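Long-range contacts in uronate isomerase (Caulobacter crescentus, PDB 2Q01), which catalyses the isomerisation of D-glucuronate to D-fructuronate and of D-galacturonate to D-tagaturonate, a step of pentose and glucuronate interconversion: residues H41-P46 against N416-A421; T170-H175 against V193-R198; E337-L342 against S368-P373. All coordinates share one frame; numbering follows the deposited sequence.

In the fold
Uronate isomerase illustrates how one barrel enzyme uses different chemistry at different depths. Contacts 1 and 2 lie inside the chain, where the ends of strands 37-39 and 165-169 run on side by side, and they touch through a probable hydrogen bond from Thr171 OG1 to Gly42 O. In both, backbone bonds join the segments, but contact 1 adds two histidines round an aspartate and an arginine-aspartate salt bridge, whereas contact 2 extends a strand pairing. Contact 3, its centre about 27 Å from either of theirs, is also buried but lies farther out, beside a second subunit. There a loop meets a helix through a carboxylate and a CH-pi contact rather than through paired backbones.

Contact 1 (H41-P46 against N416-A421)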
ATOM      1  N   HIS B  41       5.236 -19.880  17.427  1.00 43.85           N
ATOM      2  CA  HIS B  41       5.415 -20.438  16.090  1.00 40.32           C
ATOM      3  C   HIS B  41       6.841 -20.246  15.589  1.00 45.42           C
ATOM      4  O   HIS B  41       7.322 -19.113  15.476  1.00 42.74           O
ATOM      5  CB  HIS B  41       4.424 -19.825  15.095  1.00 50.05           C
ATOM      6  CG  HIS B  41       4.499 -20.427  13.725  1.00 60.43           C
ATOM      7  ND1 HIS B  41       4.979 -19.736  12.633  1.00 61.00           N
ATOM      8  CD2 HIS B  41       4.175 -21.663  13.274  1.00 59.39           C
ATOM      9  CE1 HIS B  41       4.933 -20.515  11.567  1.00 65.94           C
ATOM     10  NE2 HIS B  41       4.451 -21.691  11.930  1.00 70.10           N
ATOM     11  N   GLY B  42       7.506 -21.355  15.273  1.00 47.08           N
ATOM     12  CA  GLY B  42       8.883 -21.311  14.788  1.00 37.50           C
ATOM     13  C   GLY B  42       9.392 -22.612  14.196  1.00 45.27           C
ATOM     14  O   GLY B  42       8.677 -23.619  14.177  1.00 40.80           O
ATOM     15  N   HIS B  43      10.645 -22.587  13.735  1.00 45.88           N
ATOM     16  CA  HIS B  43      11.224 -23.700  12.980  1.00 46.60           C
ATOM     17  C   HIS B  43      12.574 -24.198  13.500  1.00 42.41           C
ATOM     18  O   HIS B  43      13.422 -24.628  12.716  1.00 52.94           O
ATOM     19  CB  HIS B  43      11.338 -23.325  11.497  1.00 51.26           C
ATOM     20  CG  HIS B  43      10.023 -23.026  10.852  1.00 68.12           C
ATOM     21  ND1 HIS B  43       9.231 -24.002  10.283  1.00 81.68           N
ATOM     22  CD2 HIS B  43       9.352 -21.861  10.697  1.00 69.09           C
ATOM     23  CE1 HIS B  43       8.133 -23.448   9.801  1.00 85.23           C
ATOM     24  NE2 HIS B  43       8.181 -22.150  10.041  1.00 82.93           N
ATOM     25  N   THR B  44      12.769 -24.154  14.815  1.00 46.70           N
ATOM     26  CA  THR B  44      13.976 -24.723  15.419  1.00 44.83           C
ATOM     27  C   THR B  44      13.866 -26.249  15.453  1.00 49.68           C
ATOM     28  O   THR B  44      12.758 -26.800  15.427  1.00 52.67           O
ATOM     29  CB  THR B  44      14.263 -24.170  16.849  1.00 44.08           C
ATOM     30  OG1 THR B  44      13.216 -24.558  17.746  1.00 48.01           O
ATOM     31  CG2 THR B  44      14.399 -22.641  16.838  1.00 47.57           C
ATOM     32  N   ASP B  45      15.012 -26.923  15.495  1.00 44.02           N
ATOM     33  CA  ASP B  45      15.068 -28.383  15.506  1.00 47.59           C
ATOM     34  C   ASP B  45      14.916 -28.856  16.949  1.00 47.07           C
ATOM     35  O   ASP B  45      15.727 -28.489  17.797  1.00 44.91           O
ATOM     36  CB  ASP B  45      16.408 -28.846  14.923  1.00 49.03           C
ATOM     37  CG  ASP B  45      16.411 -30.305  14.488  1.00 48.10           C
ATOM     38  OD1 ASP B  45      17.292 -30.658  13.676  1.00 57.74           O
ATOM     39  OD2 ASP B  45      15.570 -31.106  14.944  1.00 63.13           O
ATOM     40  N   PRO B  46      13.873 -29.665  17.234  1.00 48.01           N
ATOM     41  CA  PRO B  46      13.653 -30.246  18.570  1.00 47.61           C
ATOM     42  C   PRO B  46      14.760 -31.191  19.045  1.00 45.36           C
ATOM     43  O   PRO B  46      14.908 -31.404  20.248  1.00 48.87           O
ATOM     44  CB  PRO B  46      12.353 -31.036  18.397  1.00 47.30           C
ATOM     45  CG  PRO B  46      12.257 -31.305  16.930  1.00 39.01           C
ATOM     46  CD  PRO B  46      12.803 -30.063  16.299  1.00 51.49           C
ATOM     47  N   ASN B 416       5.519 -13.577  16.958  1.00 44.64           N
ATOM     48  CA  ASN B 416       6.274 -14.818  16.842  1.00 49.84           C
ATOM     49  C   ASN B 416       7.511 -14.592  15.976  1.00 50.02           C
ATOM     50  O   ASN B 416       7.474 -13.805  15.034  1.00 46.05           O
ATOM     51  CB  ASN B 416       5.401 -15.979  16.333  1.00 53.16           C
ATOM     52  CG  ASN B 416       4.885 -15.768  14.920  1.00 53.41           C
ATOM     53  OD1 ASN B 416       3.768 -15.294  14.722  1.00 66.16           O
ATOM     54  ND2 ASN B 416       5.687 -16.140  13.933  1.00 51.73           N
ATOM     55  N   ASP B 417       8.606 -15.267  16.301  1.00 54.09           N
ATOM     56  CA  ASP B 417       9.870 -15.021  15.616  1.00 53.54           C
ATOM     57  C   ASP B 417       9.980 -15.725  14.266  1.00 60.13           C
ATOM     58  O   ASP B 417      10.643 -15.208  13.360  1.00 63.92           O
ATOM     59  CB  ASP B 417      11.061 -15.371  16.513  1.00 55.64           C
ATOM     60  CG  ASP B 417      10.937 -16.744  17.147  1.00 52.84           C
ATOM     61  OD1 ASP B 417      10.788 -16.805  18.383  1.00 49.16           O
ATOM     62  OD2 ASP B 417      10.989 -17.759  16.420  1.00 63.59           O
ATOM     63  N   ASP B 418       9.346 -16.899  14.162  1.00 58.23           N
ATOM     64  CA  ASP B 418       9.278 -17.714  12.932  1.00 56.35           C
ATOM     65  C   ASP B 418      10.651 -17.972  12.285  1.00 58.05           C
ATOM     66  O   ASP B 418      10.843 -17.772  11.081  1.00 61.77           O
ATOM     67  CB  ASP B 418       8.290 -17.094  11.929  1.00 54.80           C
ATOM     68  CG  ASP B 418       7.896 -18.050  10.809  1.00 72.20           C
ATOM     69  OD1 ASP B 418       7.705 -19.254  11.075  1.00 68.52           O
ATOM     70  OD2 ASP B 418       7.782 -17.589   9.653  1.00 81.25           O
ATOM     71  N   THR B 419      11.606 -18.413  13.097  1.00 49.63           N
ATOM     72  CA  THR B 419      12.982 -18.562  12.627  1.00 50.64           C
ATOM     73  C   THR B 419      13.584 -19.930  12.963  1.00 50.12           C
ATOM     74  O   THR B 419      13.144 -20.603  13.900  1.00 46.69           O
ATOM     75  CB  THR B 419      13.890 -17.396  13.142  1.00 49.79           C
ATOM     76  OG1 THR B 419      15.204 -17.501  12.574  1.00 49.34           O
ATOM     77  CG2 THR B 419      13.979 -17.388  14.674  1.00 34.61           C
ATOM     78  N   ARG B 420      14.570 -20.340  12.170  1.00 54.98           N
ATOM     79  CA  ARG B 420      15.377 -21.515  12.482  1.00 61.69           C
ATOM     80  C   ARG B 420      16.605 -21.105  13.312  1.00 61.01           C
ATOM     81  O   ARG B 420      17.095 -21.885  14.136  1.00 61.37           O
ATOM     82  CB  ARG B 420      15.783 -22.259  11.200  1.00 64.08           C
ATOM     83  CG  ARG B 420      16.448 -23.611  11.448  1.00 79.41           C
ATOM     84  CD  ARG B 420      16.318 -24.578  10.278  1.00 97.62           C
ATOM     85  NE  ARG B 420      16.982 -25.853  10.569  1.00100.54           N
ATOM     86  CZ  ARG B 420      16.415 -26.884  11.200  1.00 94.24           C
ATOM     87  NH1 ARG B 420      17.116 -27.991  11.416  1.00 79.85           N
ATOM     88  NH2 ARG B 420      15.155 -26.818  11.618  1.00 84.56           N
ATOM     89  N   ALA B 421      17.082 -19.877  13.096  1.00 58.84           N
ATOM     90  CA  ALA B 421      18.229 -19.327  13.822  1.00 59.12           C
ATOM     91  C   ALA B 421      17.881 -19.098  15.292  1.00 59.76           C
ATOM     92  O   ALA B 421      17.176 -18.152  15.642  1.00 69.30           O
ATOM     93  CB  ALA B 421      18.717 -18.037  13.163  1.00 55.82           C
TER
HETATM   94  O   HOH W   1       7.786 -17.680  17.695  1.00 51.01           O
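The His41-Gly42-His43 triplet just after strand 37-39 has the His-X-His form characteristic of the first barrel strand in the metallo-dependent hydrolase superfamily, and the 416-421 loop runs beside it. Two donors grip His41 O: Asp418 N, in the carbonyl plane at 3.3 Å, and water 1, at 2.7 Å. The same water accepts from Asp417 N, so it ties the two backbones together a second time. Next along, His43 N reaches Thr419 O at 3.2 Å, but the donor stands 54° out of the carbonyl plane. Arg420 then reaches onward alongside the 41-46 segment, its chain extended from CG to NE, and spreads its guanidinium between two acceptors. NH2 bonds to His43 O at 3.0 Å, while NH1 makes a longer salt bridge, 3.5 Å, to Asp45 OD1.

The distinctive feature is the convergence on Asp418 OD1, which lies 3.1 Å from His41 CE1 and 3.1 Å from His43 CD2. It approaches the His43 ring at its edge, yet the carboxylate is turned 56° from that ring and only 23° from the His41 ring. Outside the segments, His41 stacks on His309 and makes a weak hydrogen bond through NE2 to Asp251, and Asp418 OD2 has a weak one from Trp387. Histidines and aspartates gathered at the strand ends of a TIM barrel are consistent with the metal centre found in relatives of this superfamily.

Contact 2 (T170-H175 against V193-R198); sequences TTEGPH and VITAYR
Three backbone bonds carry the first shell. Thr170 N gives a nearly straight bond (169° at the hydrogen) to Ile194 O at 2.8 Å. Glu172 N follows with one to Ala196 O at 3.2 Å. Arg198 N then returns one to Glu172 O at 3.0 Å. The last two flank a single bridge between Glu172 and Tyr197. Side chains close in around this pairing. Thr171 CG2, anti to its backbone N, rests 3.6 Å from Arg198 CB and also lies at the edge of the guanidinium. Farther along, the Pro174 ring crosses Tyr197 at about a right angle, with Pro174 CG 3.6 Å from Tyr197 CZ.

The pairing prolongs two neighbouring parallel strands of the TIM barrel, 165-169 and 192-194, which helix 179-186 connects as a beta-alpha-beta unit. Near their ends Thr170 OG1 donates to Glu172 OE1 at 2.7 Å, arriving 38° out of the carboxylate plane. A chi1 of -24°, away from any staggered position, puts Glu172 CG 3.2 Å from Thr195 OG1, and the bend at chi2 turns the carboxylate back towards Thr170.

A second shell fixes the ends of these groups. Arg198 NH1 and NE form salt bridges with Asp251 and Asp200 respectively, and Tyr197 OH bonds to His235. Phe242 of helix 228-244 packs edge-to-face with the tyrosine ring. Thr170 OG1 is also hydrogen-bonded to His181 NE2.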
ATOM      1  N   THR B 170       8.079 -25.776  17.910  1.00 40.77           N
ATOM      2  CA  THR B 170       8.662 -26.213  16.646  1.00 43.59           C
ATOM      3  C   THR B 170       7.529 -26.629  15.691  1.00 41.51           C
ATOM      4  O   THR B 170       6.362 -26.624  16.075  1.00 48.94           O
ATOM      5  CB  THR B 170       9.668 -27.365  16.862  1.00 43.29           C
ATOM      6  OG1 THR B 170       8.960 -28.574  17.148  1.00 54.91           O
ATOM      7  CG2 THR B 170      10.606 -27.053  18.023  1.00 41.95           C
ATOM      8  N   THR B 171       7.862 -26.977  14.451  1.00 51.15           N
ATOM      9  CA  THR B 171       6.834 -27.271  13.442  1.00 54.17           C
ATOM     10  C   THR B 171       7.083 -28.602  12.721  1.00 46.99           C
ATOM     11  O   THR B 171       8.086 -28.756  12.016  1.00 52.93           O
ATOM     12  CB  THR B 171       6.698 -26.101  12.433  1.00 54.47           C
ATOM     13  OG1 THR B 171       6.442 -24.885  13.145  1.00 67.76           O
ATOM     14  CG2 THR B 171       5.566 -26.340  11.462  1.00 51.45           C
ATOM     15  N   GLU B 172       6.174 -29.559  12.920  1.00 36.26           N
ATOM     16  CA  GLU B 172       6.281 -30.893  12.305  1.00 39.72           C
ATOM     17  C   GLU B 172       5.018 -31.255  11.534  1.00 39.27           C
ATOM     18  O   GLU B 172       3.933 -30.768  11.843  1.00 48.86           O
ATOM     19  CB  GLU B 172       6.547 -31.999  13.343  1.00 42.86           C
ATOM     20  CG  GLU B 172       7.205 -31.585  14.666  1.00 60.93           C
ATOM     21  CD  GLU B 172       8.674 -31.226  14.555  1.00 66.60           C
ATOM     22  OE1 GLU B 172       9.012 -30.073  14.880  1.00 68.89           O
ATOM     23  OE2 GLU B 172       9.493 -32.089  14.167  1.00 80.28           O
ATOM     24  N   GLY B 173       5.168 -32.111  10.527  1.00 38.43           N
ATOM     25  CA  GLY B 173       4.030 -32.672   9.808  1.00 38.00           C
ATOM     26  C   GLY B 173       3.533 -33.953  10.455  1.00 36.56           C
ATOM     27  O   GLY B 173       4.212 -34.514  11.312  1.00 50.87           O
ATOM     28  N   PRO B 174       2.350 -34.440  10.033  1.00 44.36           N
ATOM     29  CA  PRO B 174       1.722 -35.664  10.558  1.00 42.81           C
ATOM     30  C   PRO B 174       2.482 -36.934  10.184  1.00 44.19           C
ATOM     31  O   PRO B 174       2.294 -37.977  10.815  1.00 45.86           O
ATOM     32  CB  PRO B 174       0.346 -35.681   9.883  1.00 40.81           C
ATOM     33  CG  PRO B 174       0.194 -34.379   9.207  1.00 43.04           C
ATOM     34  CD  PRO B 174       1.543 -33.825   8.969  1.00 47.84           C
ATOM     35  N   HIS B 175       3.325 -36.830   9.159  1.00 43.42           N
ATOM     36  CA  HIS B 175       4.137 -37.934   8.671  1.00 40.72           C
ATOM     37  C   HIS B 175       5.463 -38.128   9.411  1.00 46.79           C
ATOM     38  O   HIS B 175       6.070 -39.193   9.304  1.00 60.50           O
ATOM     39  CB  HIS B 175       4.389 -37.780   7.165  1.00 45.63           C
ATOM     40  CG  HIS B 175       5.093 -36.512   6.788  1.00 47.71           C
ATOM     41  ND1 HIS B 175       4.439 -35.306   6.658  1.00 46.98           N
ATOM     42  CD2 HIS B 175       6.392 -36.269   6.493  1.00 40.72           C
ATOM     43  CE1 HIS B 175       5.306 -34.370   6.317  1.00 53.54           C
ATOM     44  NE2 HIS B 175       6.499 -34.929   6.208  1.00 51.70           N
ATOM     45  N   VAL B 193       9.396 -27.018  25.360  1.00 39.16           N
ATOM     46  CA  VAL B 193       9.502 -27.100  23.912  1.00 35.26           C
ATOM     47  C   VAL B 193       8.332 -27.932  23.397  1.00 40.91           C
ATOM     48  O   VAL B 193       8.216 -29.120  23.699  1.00 37.83           O
ATOM     49  CB  VAL B 193      10.850 -27.694  23.456  1.00 36.10           C
ATOM     50  CG1 VAL B 193      10.894 -27.814  21.939  1.00 35.69           C
ATOM     51  CG2 VAL B 193      12.016 -26.836  23.964  1.00 29.97           C
ATOM     52  N   ILE B 194       7.451 -27.285  22.643  1.00 45.71           N
ATOM     53  CA  ILE B 194       6.262 -27.942  22.103  1.00 46.61           C
ATOM     54  C   ILE B 194       6.294 -27.973  20.579  1.00 44.91           C
ATOM     55  O   ILE B 194       7.265 -27.541  19.957  1.00 44.99           O
ATOM     56  CB  ILE B 194       4.944 -27.293  22.611  1.00 38.53           C
ATOM     57  CG1 ILE B 194       4.880 -25.806  22.251  1.00 37.03           C
ATOM     58  CG2 ILE B 194       4.804 -27.498  24.106  1.00 43.24           C
ATOM     59  CD1 ILE B 194       3.506 -25.193  22.421  1.00 34.75           C
ATOM     60  N   THR B 195       5.225 -28.488  19.986  1.00 45.98           N
ATOM     61  CA  THR B 195       5.157 -28.650  18.540  1.00 44.35           C
ATOM     62  C   THR B 195       3.945 -27.929  17.937  1.00 42.57           C
ATOM     63  O   THR B 195       3.118 -27.372  18.661  1.00 37.60           O
ATOM     64  CB  THR B 195       5.180 -30.152  18.149  1.00 44.82           C
ATOM     65  OG1 THR B 195       5.110 -30.282  16.727  1.00 51.75           O
ATOM     66  CG2 THR B 195       4.024 -30.912  18.794  1.00 40.60           C
ATOM     67  N   ALA B 196       3.876 -27.914  16.609  1.00 38.05           N
ATOM     68  CA  ALA B 196       2.722 -27.390  15.885  1.00 40.15           C
ATOM     69  C   ALA B 196       2.408 -28.319  14.719  1.00 38.06           C
ATOM     70  O   ALA B 196       3.319 -28.861  14.094  1.00 33.68           O
ATOM     71  CB  ALA B 196       2.998 -25.979  15.390  1.00 41.58           C
ATOM     72  N   TYR B 197       1.117 -28.500  14.442  1.00 34.36           N
ATOM     73  CA  TYR B 197       0.644 -29.425  13.410  1.00 27.79           C
ATOM     74  C   TYR B 197       0.604 -28.781  12.025  1.00 29.55           C
ATOM     75  O   TYR B 197      -0.232 -27.919  11.765  1.00 38.92           O
ATOM     76  CB  TYR B 197      -0.751 -29.926  13.787  1.00 34.46           C
ATOM     77  CG  TYR B 197      -1.283 -31.074  12.954  1.00 30.46           C
ATOM     78  CD1 TYR B 197      -0.871 -32.381  13.200  1.00 31.39           C
ATOM     79  CD2 TYR B 197      -2.231 -30.858  11.954  1.00 31.45           C
ATOM     80  CE1 TYR B 197      -1.364 -33.437  12.465  1.00 46.40           C
ATOM     81  CE2 TYR B 197      -2.736 -31.915  11.205  1.00 39.24           C
ATOM     82  CZ  TYR B 197      -2.296 -33.202  11.474  1.00 33.14           C
ATOM     83  OH  TYR B 197      -2.766 -34.265  10.757  1.00 37.78           O
ATOM     84  N   ARG B 198       1.496 -29.208  11.133  1.00 36.59           N
ATOM     85  CA  ARG B 198       1.567 -28.641   9.785  1.00 32.79           C
ATOM     86  C   ARG B 198       1.340 -29.702   8.703  1.00 35.11           C
ATOM     87  O   ARG B 198       2.301 -30.279   8.195  1.00 37.38           O
ATOM     88  CB  ARG B 198       2.912 -27.955   9.565  1.00 40.73           C
ATOM     89  CG  ARG B 198       2.924 -26.979   8.401  1.00 51.36           C
ATOM     90  CD  ARG B 198       4.317 -26.805   7.845  1.00 57.40           C
ATOM     91  NE  ARG B 198       4.338 -25.836   6.752  1.00 83.97           N
ATOM     92  CZ  ARG B 198       4.677 -24.555   6.878  1.00 96.98           C
ATOM     93  NH1 ARG B 198       5.044 -24.061   8.057  1.00 98.96           N
ATOM     94  NH2 ARG B 198       4.656 -23.763   5.814  1.00100.18           N
TER

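Contact 3 (E337-L342 against S368-P373); sequences EYVDAL and SRELAP
Glu337 OE1 is gripped by two backbone N-H groups: a straight bond from Asp340 N (3.2 Å, 173° at the hydrogen), received on the syn lone pair, and a weak one from Val339 N. Its partner oxygen, Glu337 OE2, takes Ala341 N on its own syn lone pair at 3.1 Å, and the carboxylate thus gathers the N-H groups of the helical turn that leads into helix 343-349. In this TIM-barrel fold that helix precedes strand 357-359, and helix 366-375 follows that strand, so the contact joins the loop before one barrel helix to the next helix along the chain.

Glu370 reaches across from helix 366-375, its chain extended beyond CG. Glu370 OE1 accepts Tyr338 N on its syn lone pair at 2.8 Å and also lies at the edge of the tyrosine ring, whose plane stands 87° from the carboxylate. Glu370 OE2 pairs with Arg369 NH1 in a salt bridge at 2.8 Å, and this positive charge probably offsets the repulsion from Glu337 OE1, 3.9 Å away from this same Glu370 OE2. Val339 CG2 packs against the carboxylate carbon, 3.6 Å from Glu370 CD. An alanine in place of Glu370 would remove the acceptor for Tyr338 N and the carboxylate paired with Arg369 NH1, and would probably loosen the loop from the helix.

A second subunit adjoins the contact: its Asp363 forms a salt bridge with Arg369 NE, and its His316 bonds to Val339 O. Within the chain, Tyr338 OH is held by Phe360 O and Thr361 OG1, which fixes the far end of the ring. Over one face of that ring sits Leu371 CD2, a CH-pi contact 3.7 Å from the Tyr338 centroid and only 5° off the ring normal.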
ATOM      1  N   GLU B 337      -5.750 -12.728  -1.527  1.00 46.67           N
ATOM      2  CA  GLU B 337      -7.150 -12.349  -1.349  1.00 46.12           C
ATOM      3  C   GLU B 337      -7.742 -13.117  -0.163  1.00 46.18           C
ATOM      4  O   GLU B 337      -7.464 -14.307   0.007  1.00 43.32           O
ATOM      5  CB  GLU B 337      -7.929 -12.672  -2.629  1.00 46.22           C
ATOM      6  CG  GLU B 337      -9.105 -11.745  -2.936  1.00 63.15           C
ATOM      7  CD  GLU B 337     -10.368 -12.067  -2.147  1.00 66.60           C
ATOM      8  OE1 GLU B 337     -11.125 -11.113  -1.845  1.00 60.34           O
ATOM      9  OE2 GLU B 337     -10.605 -13.260  -1.836  1.00 58.72           O
ATOM     10  N   TYR B 338      -8.557 -12.437   0.645  1.00 38.46           N
ATOM     11  CA  TYR B 338      -9.138 -13.037   1.853  1.00 33.43           C
ATOM     12  C   TYR B 338     -10.667 -12.992   1.895  1.00 31.03           C
ATOM     13  O   TYR B 338     -11.294 -13.902   2.437  1.00 43.04           O
ATOM     14  CB  TYR B 338      -8.570 -12.375   3.124  1.00 42.01           C
ATOM     15  CG  TYR B 338      -7.102 -12.661   3.359  1.00 40.01           C
ATOM     16  CD1 TYR B 338      -6.698 -13.752   4.126  1.00 30.08           C
ATOM     17  CD2 TYR B 338      -6.118 -11.840   2.806  1.00 35.08           C
ATOM     18  CE1 TYR B 338      -5.350 -14.019   4.333  1.00 36.27           C
ATOM     19  CE2 TYR B 338      -4.775 -12.101   2.997  1.00 27.27           C
ATOM     20  CZ  TYR B 338      -4.397 -13.186   3.760  1.00 45.93           C
ATOM     21  OH  TYR B 338      -3.060 -13.431   3.938  1.00 46.60           O
ATOM     22  N   VAL B 339     -11.253 -11.938   1.330  1.00 34.47           N
ATOM     23  CA  VAL B 339     -12.684 -11.636   1.494  1.00 44.62           C
ATOM     24  C   VAL B 339     -13.605 -12.671   0.851  1.00 46.41           C
ATOM     25  O   VAL B 339     -14.501 -13.201   1.513  1.00 53.49           O
ATOM     26  CB  VAL B 339     -13.030 -10.207   1.001  1.00 42.46           C
ATOM     27  CG1 VAL B 339     -14.475  -9.846   1.319  1.00 38.75           C
ATOM     28  CG2 VAL B 339     -12.116  -9.214   1.663  1.00 44.04           C
ATOM     29  N   ASP B 340     -13.376 -12.961  -0.427  1.00 47.69           N
ATOM     30  CA  ASP B 340     -14.117 -14.012  -1.118  1.00 45.74           C
ATOM     31  C   ASP B 340     -13.597 -15.371  -0.687  1.00 46.25           C
ATOM     32  O   ASP B 340     -14.366 -16.327  -0.559  1.00 52.57           O
ATOM     33  CB  ASP B 340     -13.983 -13.868  -2.636  1.00 52.15           C
ATOM     34  CG  ASP B 340     -14.851 -12.752  -3.208  1.00 63.69           C
ATOM     35  OD1 ASP B 340     -14.593 -12.336  -4.359  1.00 64.64           O
ATOM     36  OD2 ASP B 340     -15.783 -12.283  -2.518  1.00 76.58           O
ATOM     37  N   ALA B 341     -12.288 -15.432  -0.450  1.00 41.83           N
ATOM     38  CA  ALA B 341     -11.583 -16.674  -0.162  1.00 39.26           C
ATOM     39  C   ALA B 341     -12.060 -17.371   1.108  1.00 34.56           C
ATOM     40  O   ALA B 341     -12.383 -18.558   1.078  1.00 51.12           O
ATOM     41  CB  ALA B 341     -10.075 -16.420  -0.105  1.00 30.74           C
ATOM     42  N   LEU B 342     -12.122 -16.626   2.210  1.00 35.43           N
ATOM     43  CA  LEU B 342     -12.473 -17.180   3.525  1.00 33.61           C
ATOM     44  C   LEU B 342     -13.972 -17.313   3.760  1.00 37.45           C
ATOM     45  O   LEU B 342     -14.393 -17.911   4.755  1.00 46.01           O
ATOM     46  CB  LEU B 342     -11.858 -16.338   4.649  1.00 42.80           C
ATOM     47  CG  LEU B 342     -10.337 -16.219   4.768  1.00 26.03           C
ATOM     48  CD1 LEU B 342     -10.003 -15.079   5.702  1.00 43.81           C
ATOM     49  CD2 LEU B 342      -9.737 -17.509   5.274  1.00 28.61           C
ATOM     50  N   SER B 368      -5.257  -3.027   5.995  1.00 38.66           N
ATOM     51  CA  SER B 368      -6.324  -2.079   6.230  1.00 43.15           C
ATOM     52  C   SER B 368      -7.537  -2.459   5.407  1.00 38.12           C
ATOM     53  O   SER B 368      -8.667  -2.178   5.803  1.00 50.92           O
ATOM     54  CB  SER B 368      -5.866  -0.669   5.869  1.00 44.06           C
ATOM     55  OG  SER B 368      -5.474  -0.613   4.508  1.00 58.65           O
ATOM     56  N   ARG B 369      -7.298  -3.103   4.267  1.00 40.37           N
ATOM     57  CA  ARG B 369      -8.364  -3.399   3.325  1.00 32.96           C
ATOM     58  C   ARG B 369      -9.210  -4.586   3.751  1.00 33.79           C
ATOM     59  O   ARG B 369     -10.424  -4.486   3.808  1.00 42.58           O
ATOM     60  CB  ARG B 369      -7.818  -3.635   1.920  1.00 29.76           C
ATOM     61  CG  ARG B 369      -8.857  -3.377   0.829  1.00 35.91           C
ATOM     62  CD  ARG B 369      -8.641  -4.232  -0.409  1.00 30.42           C
ATOM     63  NE  ARG B 369      -7.310  -4.075  -0.985  1.00 26.99           N
ATOM     64  CZ  ARG B 369      -6.439  -5.068  -1.158  1.00 47.28           C
ATOM     65  NH1 ARG B 369      -6.760  -6.307  -0.811  1.00 44.15           N
ATOM     66  NH2 ARG B 369      -5.246  -4.823  -1.688  1.00 52.86           N
ATOM     67  N   GLU B 370      -8.568  -5.707   4.047  1.00 38.28           N
ATOM     68  CA  GLU B 370      -9.294  -6.957   4.209  1.00 36.18           C
ATOM     69  C   GLU B 370      -9.177  -7.550   5.601  1.00 36.27           C
ATOM     70  O   GLU B 370     -10.187  -7.874   6.214  1.00 43.46           O
ATOM     71  CB  GLU B 370      -8.836  -7.977   3.159  1.00 41.88           C
ATOM     72  CG  GLU B 370      -8.865  -7.445   1.728  1.00 49.76           C
ATOM     73  CD  GLU B 370      -8.698  -8.521   0.677  1.00 44.19           C
ATOM     74  OE1 GLU B 370      -8.416  -9.684   1.037  1.00 52.48           O
ATOM     75  OE2 GLU B 370      -8.857  -8.198  -0.519  1.00 47.50           O
ATOM     76  N   LEU B 371      -7.945  -7.682   6.088  1.00 38.53           N
ATOM     77  CA  LEU B 371      -7.649  -8.401   7.330  1.00 32.71           C
ATOM     78  C   LEU B 371      -8.227  -7.770   8.587  1.00 37.08           C
ATOM     79  O   LEU B 371      -8.892  -8.453   9.366  1.00 40.64           O
ATOM     80  CB  LEU B 371      -6.143  -8.595   7.496  1.00 34.30           C
ATOM     81  CG  LEU B 371      -5.407  -9.587   6.591  1.00 38.49           C
ATOM     82  CD1 LEU B 371      -3.937  -9.604   6.977  1.00 40.97           C
ATOM     83  CD2 LEU B 371      -5.993 -10.980   6.703  1.00 41.78           C
ATOM     84  N   ALA B 372      -7.977  -6.478   8.788  1.00 30.00           N
ATOM     85  CA  ALA B 372      -8.516  -5.779   9.950  1.00 25.75           C
ATOM     86  C   ALA B 372     -10.052  -5.664   9.960  1.00 34.23           C
ATOM     87  O   ALA B 372     -10.656  -5.930  11.004  1.00 32.30           O
ATOM     88  CB  ALA B 372      -7.838  -4.413  10.165  1.00 31.46           C
ATOM     89  N   PRO B 373     -10.687  -5.269   8.820  1.00 33.12           N
ATOM     90  CA  PRO B 373     -12.158  -5.357   8.728  1.00 28.90           C
ATOM     91  C   PRO B 373     -12.762  -6.732   9.038  1.00 33.09           C
ATOM     92  O   PRO B 373     -13.807  -6.803   9.680  1.00 36.68           O
ATOM     93  CB  PRO B 373     -12.433  -4.970   7.278  1.00 20.03           C
ATOM     94  CG  PRO B 373     -11.327  -4.010   6.960  1.00 26.38           C
ATOM     95  CD  PRO B 373     -10.131  -4.654   7.593  1.00 31.59           C
TER